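Local coordinates for DNA translocase coupling protein (PDB 6O1W), which probably binds DNA and ATP as a membrane-associated FtsK/SpoIIIE-type coupling protein that serves plasmid conjugation, at residues 193-198 / 261-266. Numbering follows the deposited sequence.
Sequences KYLVDE and STLARL. With BGC (beta-D-glucopyranose), chain E.
Leu-263 reaches from helix 247-266 to the backbone of helix 185-209 and meets Leu-195 and Val-196 there. Its two methyls do different work. CD1 sits against Leu-195, with CB of that residue 3.7 Å from Leu-263 CD1 and the Leu-195 CD1 methyl slightly farther off. CD2 lies against the main chain, 3.8 Å from Leu-195 O. With chi1 at -107°, off the staggered positions, Leu-263 turns its branches to Leu-195 and Val-196. Val-196 approaches through one branch, and its CG2 is 4.0 Å from Leu-263 CG. The same methyl lies 4.3 Å from Thr-262 CB and touches both residues. The hydroxyl of Thr-262 does not bond across the contact; OG1 is hydrogen-bonded to Gly-258 O, one turn back in its own helix. Both helices belong to the P-loop ATPase domain of the FtsK/SpoIIIE family. Their short segments run roughly parallel, at 31°, and their axes approach to 9.6 Å. The packing is apolar, and no hydrogen bond joins the segments. Leu-195 also touches Ile-229 and Val-231 of strand 229-233, which places it between Leu-263 and the large mixed sheet. On helix 185-209, the Tyr-194 ring carries a glucose over one face, with BGC C4 3.8 Å from Tyr-194 CG. Tyr-161 and Gln-180 hydrogen-bond that sugar.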
ATOM      1  N   LYS A 193      11.797  -7.256  22.123  1.00 28.19           N
ATOM      2  CA  LYS A 193      11.719  -7.143  23.582  1.00 28.79           C
ATOM      3  C   LYS A 193      12.226  -5.725  23.982  1.00 32.88           C
ATOM      4  O   LYS A 193      11.610  -5.069  24.799  1.00 33.92           O
ATOM      5  CB  LYS A 193      12.528  -8.267  24.259  1.00 31.30           C
ATOM      6  CG  LYS A 193      12.627  -8.157  25.783  1.00 42.01           C
ATOM      7  CD  LYS A 193      11.268  -8.218  26.439  1.00 48.17           C
ATOM      8  CE  LYS A 193      11.405  -8.492  27.914  1.00 56.31           C
ATOM      9  NZ  LYS A 193      10.493  -7.642  28.726  1.00 56.10           N
ATOM     10  N   TYR A 194      13.274  -5.228  23.330  1.00 28.49           N
ATOM     11  CA  TYR A 194      13.758  -3.872  23.554  1.00 27.59           C
ATOM     12  C   TYR A 194      12.678  -2.812  23.191  1.00 33.05           C
ATOM     13  O   TYR A 194      12.470  -1.866  23.958  1.00 33.44           O
ATOM     14  CB  TYR A 194      15.038  -3.614  22.736  1.00 28.64           C
ATOM     15  CG  TYR A 194      15.350  -2.135  22.622  1.00 31.82           C
ATOM     16  CD1 TYR A 194      15.821  -1.412  23.721  1.00 34.36           C
ATOM     17  CD2 TYR A 194      15.110  -1.443  21.441  1.00 32.79           C
ATOM     18  CE1 TYR A 194      16.070  -0.040  23.631  1.00 35.98           C
ATOM     19  CE2 TYR A 194      15.368  -0.076  21.335  1.00 33.78           C
ATOM     20  CZ  TYR A 194      15.814   0.627  22.441  1.00 43.54           C
ATOM     21  OH  TYR A 194      16.012   1.981  22.350  1.00 46.61           O
ATOM     22  N   LEU A 195      12.055  -2.930  21.991  1.00 28.78           N
ATOM     23  CA  LEU A 195      11.050  -1.988  21.488  1.00 28.09           C
ATOM     24  C   LEU A 195       9.806  -1.957  22.358  1.00 32.17           C
ATOM     25  O   LEU A 195       9.261  -0.884  22.591  1.00 32.32           O
ATOM     26  CB  LEU A 195      10.672  -2.317  20.040  1.00 28.15           C
ATOM     27  CG  LEU A 195      11.721  -2.136  18.947  1.00 32.17           C
ATOM     28  CD1 LEU A 195      11.238  -2.789  17.646  1.00 32.32           C
ATOM     29  CD2 LEU A 195      12.055  -0.649  18.726  1.00 31.96           C
ATOM     30  N   VAL A 196       9.376  -3.121  22.864  1.00 27.91           N
ATOM     31  CA  VAL A 196       8.229  -3.234  23.781  1.00 28.86           C
ATOM     32  C   VAL A 196       8.541  -2.542  25.138  1.00 31.27           C
ATOM     33  O   VAL A 196       7.677  -1.864  25.693  1.00 30.17           O
ATOM     34  CB  VAL A 196       7.782  -4.718  23.895  1.00 34.13           C
ATOM     35  CG1 VAL A 196       7.296  -5.090  25.287  1.00 35.82           C
ATOM     36  CG2 VAL A 196       6.719  -5.010  22.869  1.00 34.04           C
ATOM     37  N   ASP A 197       9.770  -2.707  25.643  1.00 27.49           N
ATOM     38  CA  ASP A 197      10.236  -2.033  26.873  1.00 27.71           C
ATOM     39  C   ASP A 197      10.384  -0.522  26.609  1.00 31.74           C
ATOM     40  O   ASP A 197      10.024   0.264  27.477  1.00 33.53           O
ATOM     41  CB  ASP A 197      11.594  -2.605  27.323  1.00 28.29           C
ATOM     42  CG  ASP A 197      11.543  -4.042  27.821  1.00 40.94           C
ATOM     43  OD1 ASP A 197      10.418  -4.601  27.931  1.00 41.65           O
ATOM     44  OD2 ASP A 197      12.620  -4.620  28.071  1.00 48.10           O
ATOM     45  N   GLU A 198      10.927  -0.119  25.429  1.00 25.08           N
ATOM     46  CA  GLU A 198      11.088   1.301  25.097  1.00 25.01           C
ATOM     47  C   GLU A 198       9.695   1.958  24.987  1.00 28.82           C
ATOM     48  O   GLU A 198       9.516   3.085  25.431  1.00 28.18           O
ATOM     49  CB  GLU A 198      11.920   1.514  23.807  1.00 25.44           C
ATOM     50  CG  GLU A 198      12.034   2.973  23.366  1.00 33.63           C
ATOM     51  CD  GLU A 198      12.841   3.914  24.252  1.00 54.98           C
ATOM     52  OE1 GLU A 198      13.719   3.419  24.991  1.00 47.75           O
ATOM     53  OE2 GLU A 198      12.614   5.148  24.193  1.00 45.70           O
ATOM     54  N   SER A 261       2.368  -7.489  18.530  1.00 31.74           N
ATOM     55  CA  SER A 261       0.965  -7.210  18.827  1.00 32.28           C
ATOM     56  C   SER A 261       0.832  -6.104  19.838  1.00 37.22           C
ATOM     57  O   SER A 261       0.070  -5.174  19.599  1.00 37.22           O
ATOM     58  CB  SER A 261       0.261  -8.464  19.355  1.00 35.46           C
ATOM     59  OG  SER A 261       0.151  -9.412  18.309  1.00 52.55           O
ATOM     60  N   THR A 262       1.583  -6.196  20.959  1.00 34.70           N
ATOM     61  CA  THR A 262       1.624  -5.198  22.045  1.00 34.98           C
ATOM     62  C   THR A 262       2.127  -3.865  21.474  1.00 39.15           C
ATOM     63  O   THR A 262       1.556  -2.806  21.771  1.00 37.03           O
ATOM     64  CB  THR A 262       2.517  -5.707  23.192  1.00 41.87           C
ATOM     65  OG1 THR A 262       1.961  -6.923  23.672  1.00 43.27           O
ATOM     66  CG2 THR A 262       2.657  -4.705  24.351  1.00 41.60           C
ATOM     67  N   LEU A 263       3.182  -3.924  20.642  1.00 36.49           N
ATOM     68  CA  LEU A 263       3.727  -2.717  20.022  1.00 36.46           C
ATOM     69  C   LEU A 263       2.685  -2.051  19.146  1.00 39.09           C
ATOM     70  O   LEU A 263       2.420  -0.873  19.333  1.00 39.48           O
ATOM     71  CB  LEU A 263       4.938  -3.047  19.158  1.00 37.08           C
ATOM     72  CG  LEU A 263       6.316  -2.674  19.635  1.00 41.59           C
ATOM     73  CD1 LEU A 263       7.312  -2.892  18.495  1.00 41.87           C
ATOM     74  CD2 LEU A 263       6.378  -1.229  20.151  1.00 39.34           C
ATOM     75  N   ALA A 264       2.055  -2.810  18.231  1.00 33.83           N
ATOM     76  CA  ALA A 264       1.058  -2.279  17.307  1.00 33.41           C
ATOM     77  C   ALA A 264      -0.148  -1.621  18.027  1.00 36.71           C
ATOM     78  O   ALA A 264      -0.589  -0.526  17.663  1.00 35.95           O
ATOM     79  CB  ALA A 264       0.591  -3.379  16.365  1.00 33.86           C
ATOM     80  N   ARG A 265      -0.637  -2.271  19.056  1.00 32.34           N
ATOM     81  CA  ARG A 265      -1.799  -1.831  19.813  1.00 32.44           C
ATOM     82  C   ARG A 265      -1.506  -0.609  20.688  1.00 36.17           C
ATOM     83  O   ARG A 265      -2.335   0.295  20.739  1.00 36.77           O
ATOM     84  CB  ARG A 265      -2.337  -3.036  20.650  1.00 31.96           C
ATOM     85  CG  ARG A 265      -3.461  -2.737  21.648  1.00 36.23           C
ATOM     86  CD  ARG A 265      -3.928  -4.005  22.358  1.00 45.09           C
ATOM     87  NE  ARG A 265      -2.836  -4.675  23.088  1.00 51.35           N
ATOM     88  CZ  ARG A 265      -2.513  -4.434  24.355  1.00 59.24           C
ATOM     89  NH1 ARG A 265      -3.215  -3.566  25.074  1.00 54.53           N
ATOM     90  NH2 ARG A 265      -1.498  -5.073  24.919  1.00 46.64           N
ATOM     91  N   LEU A 266      -0.331  -0.562  21.339  1.00 31.62           N
ATOM     92  CA  LEU A 266      -0.006   0.489  22.310  1.00 32.11           C
ATOM     93  C   LEU A 266       0.927   1.624  21.879  1.00 38.50           C
ATOM     94  O   LEU A 266       1.120   2.537  22.697  1.00 38.43           O
ATOM     95  CB  LEU A 266       0.590  -0.146  23.580  1.00 31.55           C
ATOM     96  CG  LEU A 266      -0.277  -1.146  24.380  1.00 36.17           C
ATOM     97  CD1 LEU A 266       0.502  -1.663  25.608  1.00 36.45           C
ATOM     98  CD2 LEU A 266      -1.572  -0.487  24.862  1.00 35.09           C
TER
HETATM   99  C2  BGC E 503      19.704  -0.375  21.434  1.00 83.54           C
HETATM  100  C3  BGC E 503      19.964  -1.395  22.535  1.00 83.98           C
HETATM  101  C4  BGC E 503      19.123  -2.644  22.298  1.00 80.86           C
HETATM  102  C5  BGC E 503      19.382  -3.194  20.897  1.00 80.35           C
HETATM  103  C6  BGC E 503      18.479  -4.350  20.542  1.00 76.18           C
HETATM  104  C1  BGC E 503      19.981  -1.015  20.077  1.00 84.57           C
HETATM  105  O1  BGC E 503      19.747  -0.100  19.060  1.00 85.80           O
HETATM  106  O2  BGC E 503      20.525   0.772  21.621  1.00 84.07           O
HETATM  107  O3  BGC E 503      19.678  -0.827  23.807  1.00 83.92           O
HETATM  108  O4  BGC E 503      19.426  -3.649  23.258  1.00 80.64           O
HETATM  109  O5  BGC E 503      19.150  -2.166  19.916  1.00 81.87           O
HETATM  110  O6  BGC E 503      18.718  -4.791  19.213  1.00 74.72           O